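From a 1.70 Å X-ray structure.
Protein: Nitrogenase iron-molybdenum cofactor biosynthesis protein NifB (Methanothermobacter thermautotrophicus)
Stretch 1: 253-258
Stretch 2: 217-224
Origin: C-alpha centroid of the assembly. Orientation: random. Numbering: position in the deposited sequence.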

ATOM      1  N   ILE A 253     -14.294  -4.015 -13.929  1.00 51.77           N
ATOM      2  CA  ILE A 253     -14.723  -3.114 -12.873  1.00 47.84           C
ATOM      3  C   ILE A 253     -13.792  -1.916 -12.741  1.00 53.68           C
ATOM      4  O   ILE A 253     -14.253  -0.789 -12.550  1.00 49.42           O
ATOM      5  CB  ILE A 253     -14.845  -3.884 -11.538  1.00 46.74           C
ATOM      6  CG1 ILE A 253     -16.032  -4.859 -11.615  1.00 56.92           C
ATOM      7  CG2 ILE A 253     -14.923  -2.946 -10.354  1.00 40.66           C
ATOM      8  CD1 ILE A 253     -15.713  -6.240 -11.115  1.00 61.22           C
ATOM      9  N   ILE A 254     -12.489  -2.131 -12.850  1.00 45.61           N
ATOM     10  CA  ILE A 254     -11.494  -1.089 -12.606  1.00 40.93           C
ATOM     11  C   ILE A 254     -10.263  -1.437 -13.438  1.00 44.03           C
ATOM     12  O   ILE A 254      -9.996  -2.628 -13.659  1.00 48.47           O
ATOM     13  CB  ILE A 254     -11.182  -0.995 -11.100  1.00 42.61           C
ATOM     14  CG1 ILE A 254     -10.199   0.133 -10.766  1.00 38.77           C
ATOM     15  CG2 ILE A 254     -10.628  -2.315 -10.607  1.00 43.71           C
ATOM     16  CD1 ILE A 254     -10.130   0.432  -9.285  1.00 41.03           C
ATOM     17  N   PRO A 255      -9.507  -0.459 -13.947  1.00 42.93           N
ATOM     18  CA  PRO A 255      -8.271  -0.784 -14.670  1.00 41.39           C
ATOM     19  C   PRO A 255      -7.331  -1.635 -13.825  1.00 43.90           C
ATOM     20  O   PRO A 255      -7.256  -1.491 -12.603  1.00 38.57           O
ATOM     21  CB  PRO A 255      -7.665   0.590 -14.965  1.00 43.47           C
ATOM     22  CG  PRO A 255      -8.853   1.490 -15.071  1.00 45.06           C
ATOM     23  CD  PRO A 255      -9.821   0.981 -14.022  1.00 41.83           C
ATOM     24  N   VAL A 256      -6.606  -2.528 -14.497  1.00 44.90           N
ATOM     25  CA  VAL A 256      -5.708  -3.472 -13.845  1.00 44.77           C
ATOM     26  C   VAL A 256      -4.300  -3.225 -14.360  1.00 46.22           C
ATOM     27  O   VAL A 256      -4.095  -3.016 -15.560  1.00 46.91           O
ATOM     28  CB  VAL A 256      -6.131  -4.934 -14.096  1.00 55.35           C
ATOM     29  CG1 VAL A 256      -5.108  -5.904 -13.499  1.00 55.01           C
ATOM     30  CG2 VAL A 256      -7.507  -5.185 -13.511  1.00 52.96           C
ATOM     31  N   PHE A 257      -3.329  -3.248 -13.454  1.00 44.82           N
ATOM     32  CA  PHE A 257      -1.939  -3.096 -13.857  1.00 51.25           C
ATOM     33  C   PHE A 257      -1.464  -4.325 -14.628  1.00 69.74           C
ATOM     34  O   PHE A 257      -1.632  -5.463 -14.175  1.00 53.12           O
ATOM     35  CB  PHE A 257      -1.049  -2.869 -12.637  1.00 55.84           C
ATOM     36  CG  PHE A 257       0.413  -2.778 -12.968  1.00 63.62           C
ATOM     37  CD1 PHE A 257       0.955  -1.590 -13.432  1.00 67.04           C
ATOM     38  CD2 PHE A 257       1.246  -3.877 -12.818  1.00 64.74           C
ATOM     39  CE1 PHE A 257       2.302  -1.500 -13.743  1.00 72.69           C
ATOM     40  CE2 PHE A 257       2.592  -3.794 -13.128  1.00 70.19           C
ATOM     41  CZ  PHE A 257       3.121  -2.604 -13.590  1.00 72.19           C
ATOM     42  N   ARG A 258      -0.866  -4.085 -15.793  1.00 54.46           N
ATOM     43  CA  ARG A 258      -0.259  -5.136 -16.611  1.00 61.70           C
ATOM     44  C   ARG A 258       1.047  -4.639 -17.227  1.00 62.48           C
ATOM     45  O   ARG A 258       2.127  -4.830 -16.666  1.00 70.80           O
ATOM     46  CB  ARG A 258      -1.213  -5.591 -17.719  1.00 59.01           C
ATOM     47  CG  ARG A 258      -2.488  -6.241 -17.232  1.00 64.81           C
ATOM     48  CD  ARG A 258      -3.514  -6.262 -18.348  1.00 67.99           C
ATOM     49  NE  ARG A 258      -4.771  -6.900 -17.970  1.00 73.58           N
ATOM     50  CZ  ARG A 258      -4.930  -8.210 -17.811  1.00 75.80           C
ATOM     51  NH1 ARG A 258      -6.119  -8.697 -17.478  1.00 75.25           N
ATOM     52  NH2 ARG A 258      -3.903  -9.034 -17.981  1.00 76.00           N
TER
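Stretch 2, residues 217-224: GASLMNII

The backbones of the two segments meet in a single bridge, between Val256 and Met221, although stretch 1 itself forms no regular helix or strand. Met221 uses both of its backbone polar groups. Its N donates to Pro255 O (Met221 N to Pro255 O 2.9 Å, N-H...O angle 162°), and its O accepts from the amide of Phe257, two residues after Pro255 (Phe257 N to Met221 O 2.9 Å, 161°). Both bonds are short and nearly straight, and they frame Val256, whose CA lies 4.9 Å from Met221 CA.

The register runs in step, Pro255 facing Leu220, Val256 facing Met221 and Phe257 facing Asn222, with CA to CA distances of 5.0, 4.9 and 5.0 Å. Both chains therefore advance in the same general sense, but their end-to-end directions are 53° apart. Two CA-H...O contacts reinforce the bridge: Val256 CA lies 3.2 Å from Met221 O, and Leu220 CA lies 3.5 Å from Pro255 O, so each of these carbonyl oxygens receives a CA-H contact as well as an amide hydrogen bond.

Stretch 2 enters from the end of a helix. Gly217, the first residue to leave helical geometry, closes a Schellman motif at phi 116°, where a CB would be jammed against the preceding carbonyl oxygen; it does not touch stretch 1. Ala218 is extended (-64/150), Ser219 is not (-102/-25), and Leu220 to Ile224 are extended again, part of a strand that continues later in the chain.

Before the bridge, Ile254 points toward stretch 2 with both chi angles t. Its CD1 reaches Ala218 CB at 4.1 Å and Leu220 N at 3.9 Å, while its CG2 packs on Met221 CB at 4.1 Å. Beside it, Pro255 CD, in the proline ring, lies 3.7 Å from Ser219 O; the Ser219 side chain points away.

Leu220 leaves its backbone sideways, yet its end comes in close to stretch 1. Leu220 CD1 sits 3.3 Å from Pro255 O, 3.9 Å from Pro255 CB and 3.4 Å from Phe257 N, so one methyl group lies against the backbone as well as the proline ring. Leu220 CD2 also approaches Phe257, 4.2 Å from Phe257 CB. Phe257 points toward stretch 2 with chi1 t, and its ring meets Asn222 obliquely, Phe257 CD2 being 3.6 Å from Asn222 OD1. Val256 points away overall, but its CG1 still lies 3.7 Å from Met221 O and 4.5 Å from Ile223 CG1, the latter a marginal apolar contact.

Beyond the direct hydrogen bonds, water 1 continues the link between the chains. It accepts from Ile223 N at 3.1 Å (water O to Ile223 N) and lies within donating range of Phe257 O at 2.7 Å and Asn222 OD1 at 2.8 Å (both from the water O), with further acceptors nearby competing for its protons. Altogether the contact buries 448 Å², counting both sides.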

ATOM      1  N   GLY A 217     -12.781   5.623  -4.796  1.00 31.08           N
ATOM      2  CA  GLY A 217     -11.962   6.532  -5.571  1.00 34.56           C
ATOM      3  C   GLY A 217     -10.645   5.978  -6.094  1.00 31.41           C
ATOM      4  O   GLY A 217      -9.852   6.741  -6.659  1.00 32.32           O
ATOM      5  N   ALA A 218     -10.397   4.677  -5.939  1.00 29.76           N
ATOM      6  CA  ALA A 218      -9.173   4.095  -6.485  1.00 30.07           C
ATOM      7  C   ALA A 218      -9.162   4.197  -8.007  1.00 33.62           C
ATOM      8  O   ALA A 218     -10.212   4.164  -8.661  1.00 31.49           O
ATOM      9  CB  ALA A 218      -9.016   2.625  -6.064  1.00 27.74           C
ATOM     10  N   SER A 219      -7.953   4.294  -8.573  1.00 28.11           N
ATOM     11  CA  SER A 219      -7.750   4.418 -10.013  1.00 33.99           C
ATOM     12  C   SER A 219      -7.316   3.139 -10.701  1.00 34.34           C
ATOM     13  O   SER A 219      -7.557   2.992 -11.903  1.00 33.09           O
ATOM     14  CB  SER A 219      -6.712   5.500 -10.330  1.00 36.53           C
ATOM     15  OG  SER A 219      -7.200   6.798  -9.999  1.00 32.04           O
ATOM     16  N   LEU A 220      -6.688   2.221  -9.971  1.00 30.45           N
ATOM     17  CA  LEU A 220      -6.034   1.083 -10.589  1.00 33.65           C
ATOM     18  C   LEU A 220      -5.929  -0.001  -9.533  1.00 29.79           C
ATOM     19  O   LEU A 220      -5.806   0.297  -8.350  1.00 32.67           O
ATOM     20  CB  LEU A 220      -4.651   1.486 -11.114  1.00 37.12           C
ATOM     21  CG  LEU A 220      -3.747   0.438 -11.737  1.00 50.27           C
ATOM     22  CD1 LEU A 220      -4.325   0.005 -13.068  1.00 58.27           C
ATOM     23  CD2 LEU A 220      -2.356   1.023 -11.918  1.00 54.59           C
ATOM     24  N   MET A 221      -6.023  -1.246  -9.971  1.00 29.79           N
ATOM     25  CA  MET A 221      -5.787  -2.381  -9.094  1.00 34.84           C
ATOM     26  C   MET A 221      -4.643  -3.211  -9.641  1.00 37.04           C
ATOM     27  O   MET A 221      -4.526  -3.406 -10.852  1.00 34.89           O
ATOM     28  CB  MET A 221      -7.027  -3.240  -8.954  1.00 43.14           C
ATOM     29  CG  MET A 221      -7.051  -3.983  -7.655  1.00 63.44           C
ATOM     30  SD  MET A 221      -8.731  -4.308  -7.141  1.00 66.30           S
ATOM     31  CE  MET A 221      -8.562  -6.051  -6.803  1.00 52.73           C
ATOM     32  N   ASN A 222      -3.813  -3.714  -8.740  1.00 33.99           N
ATOM     33  CA  ASN A 222      -2.704  -4.588  -9.096  1.00 35.80           C
ATOM     34  C   ASN A 222      -2.921  -5.883  -8.333  1.00 34.31           C
ATOM     35  O   ASN A 222      -2.851  -5.891  -7.099  1.00 38.69           O
ATOM     36  CB  ASN A 222      -1.364  -3.942  -8.741  1.00 34.69           C
ATOM     37  CG  ASN A 222      -0.173  -4.740  -9.237  1.00 42.31           C
ATOM     38  OD1 ASN A 222      -0.303  -5.629 -10.080  1.00 41.49           O
ATOM     39  ND2 ASN A 222       1.002  -4.423  -8.712  1.00 49.26           N
ATOM     40  N   ILE A 223      -3.216  -6.961  -9.058  1.00 32.27           N
ATOM     41  CA  ILE A 223      -3.371  -8.282  -8.458  1.00 40.55           C
ATOM     42  C   ILE A 223      -1.993  -8.921  -8.359  1.00 48.08           C
ATOM     43  O   ILE A 223      -1.309  -9.099  -9.374  1.00 48.73           O
ATOM     44  CB  ILE A 223      -4.324  -9.170  -9.273  1.00 48.15           C
ATOM     45  CG1 ILE A 223      -5.515  -8.367  -9.790  1.00 50.41           C
ATOM     46  CG2 ILE A 223      -4.799 -10.348  -8.429  1.00 49.70           C
ATOM     47  CD1 ILE A 223      -6.450  -7.924  -8.700  1.00 51.94           C
ATOM     48  N   ILE A 224      -1.596  -9.268  -7.148  1.00 42.97           N
ATOM     49  CA  ILE A 224      -0.288  -9.848  -6.859  1.00 39.66           C
ATOM     50  C   ILE A 224      -0.512 -11.293  -6.426  1.00 36.66           C
ATOM     51  O   ILE A 224      -1.342 -11.537  -5.547  1.00 43.60           O
ATOM     52  CB  ILE A 224       0.452  -9.064  -5.758  1.00 46.11           C
ATOM     53  CG1 ILE A 224       0.624  -7.602  -6.172  1.00 59.14           C
ATOM     54  CG2 ILE A 224       1.795  -9.716  -5.450  1.00 53.16           C
ATOM     55  CD1 ILE A 224       1.155  -7.440  -7.570  1.00 66.25           C
TER
HETATM   56  O   HOH W   1      -2.015  -6.796 -11.902  1.00 45.11           O